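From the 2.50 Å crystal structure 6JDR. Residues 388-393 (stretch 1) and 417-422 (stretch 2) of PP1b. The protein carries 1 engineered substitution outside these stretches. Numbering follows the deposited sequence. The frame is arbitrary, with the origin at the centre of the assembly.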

# COMPACT_ATOMS: atom_id res chain seq x y z
N THR A 388 7.29 28.45 4.79
CA THR A 388 7.85 28.08 3.50
C THR A 388 8.96 29.06 3.11
O THR A 388 8.78 30.27 3.26
CB THR A 388 6.78 28.08 2.39
OG1 THR A 388 6.05 29.31 2.44
CG2 THR A 388 5.82 26.91 2.56
N PRO A 389 10.10 28.56 2.62
CA PRO A 389 11.17 29.45 2.16
C PRO A 389 10.82 30.08 0.81
O PRO A 389 11.28 29.63 -0.24
CB PRO A 389 12.38 28.52 2.06
CG PRO A 389 11.80 27.18 1.76
CD PRO A 389 10.46 27.13 2.45
N VAL A 390 9.99 31.12 0.86
CA VAL A 390 9.47 31.79 -0.33
C VAL A 390 9.27 33.28 -0.05
O VAL A 390 9.02 33.67 1.09
CB VAL A 390 8.12 31.18 -0.77
CG1 VAL A 390 7.63 31.79 -2.08
CG2 VAL A 390 8.21 29.67 -0.90
N ASN A 391 9.38 34.09 -1.10
CA ASN A 391 9.05 35.51 -1.03
C ASN A 391 7.62 35.74 -1.51
O ASN A 391 7.36 35.72 -2.72
CB ASN A 391 10.03 36.33 -1.87
N LEU A 392 6.70 35.94 -0.57
CA LEU A 392 5.29 36.16 -0.90
C LEU A 392 5.03 37.61 -1.31
O LEU A 392 5.78 38.51 -0.93
CB LEU A 392 4.38 35.78 0.28
CG LEU A 392 3.99 34.31 0.43
CD1 LEU A 392 3.05 33.87 -0.69
CD2 LEU A 392 5.22 33.41 0.48
N ALA A 393 3.96 37.81 -2.07
CA ALA A 393 3.61 39.14 -2.59
C ALA A 393 2.11 39.28 -2.79
O ALA A 393 1.44 38.35 -3.23
CB ALA A 393 4.34 39.39 -3.90
N GLY A 417 17.00 36.26 -2.06
CA GLY A 417 17.37 35.20 -3.00
C GLY A 417 16.51 33.96 -2.89
O GLY A 417 17.00 32.84 -3.01
N ASN A 418 15.21 34.17 -2.63
CA ASN A 418 14.23 33.08 -2.56
C ASN A 418 13.28 33.15 -3.76
O ASN A 418 13.29 34.14 -4.50
CB ASN A 418 13.43 33.15 -1.25
CG ASN A 418 14.20 32.60 -0.06
OD1 ASN A 418 13.61 32.00 0.84
ND2 ASN A 418 15.51 32.80 -0.05
N GLY A 419 12.47 32.12 -3.93
CA GLY A 419 11.48 32.08 -5.00
C GLY A 419 10.33 33.04 -4.76
O GLY A 419 10.04 33.42 -3.62
N ASP A 420 9.67 33.45 -5.85
CA ASP A 420 8.54 34.37 -5.79
C ASP A 420 7.27 33.67 -6.29
O ASP A 420 7.01 33.64 -7.49
CB ASP A 420 8.82 35.62 -6.62
N LYS A 421 6.49 33.13 -5.36
CA LYS A 421 5.28 32.38 -5.70
C LYS A 421 4.05 33.28 -5.74
O LYS A 421 3.74 33.96 -4.76
CB LYS A 421 5.06 31.23 -4.71
CG LYS A 421 6.11 30.14 -4.78
CD LYS A 421 5.82 29.01 -3.80
CE LYS A 421 6.98 28.02 -3.74
NZ LYS A 421 6.74 26.93 -2.75
N PHE A 422 3.35 33.28 -6.87
CA PHE A 422 2.11 34.04 -7.04
C PHE A 422 1.42 33.61 -8.33
O PHE A 422 2.08 33.31 -9.32
CB PHE A 422 2.40 35.54 -7.08
O HOH W 1 13.45 29.39 -2.68

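The contact between these two stretches of PP1b is a small backbone-led pairing, in which one short hydrogen bond joins the segments where their chains run closest and a valine and the aliphatic part of a lysine pack beside it. The bond runs from Asn-391 N to Gly-419 O, at 2.7 Å and with an angle of 165° at the hydrogen, short and nearly straight. Next to it, Asp-420 CA lies 3.6 Å from Asn-391 O, a nearly straight CA-H...O contact that adds a weaker polar link between the same two chain segments. A water extends the pairing in the other direction: it donates to Pro-389 O at 3.3 Å and accepts from Gly-419 N at 3.2 Å, joining two backbone groups that do not meet directly. Gly-419 thus serves through its backbone, although a CB there would have room; Asn-391 and Asp-420, modelled only to CB, also contribute main-chain atoms.

Side chains pack around these backbone links. Val-390, buried, has its CA-to-CB bond directed away from the other stretch, yet its branched shape still brings both methyls into contact: CG1 sits 3.3 Å from Gly-419 O, and CG2 lies 3.5 Å from Lys-421 CE. The lysine suits this role because its chain, m at chi1 and t at every later torsion, is fully extended beyond CB and lays methylenes alongside the valine while carrying NZ onward. Leu-392 contributes more distantly, its CD1 reaching to 4.1 Å from Lys-421 O.

Asn-418 covers the proline end: its CA-to-CB bond points toward the first stretch, and OD1 lies 3.4 Å from Pro-389 C, without a hydrogen bond.

The two sides together bury 387 Å². The example illustrates a general principle: one direct backbone bond can be supplemented by a CA-H...O contact, a water and side-chain packing.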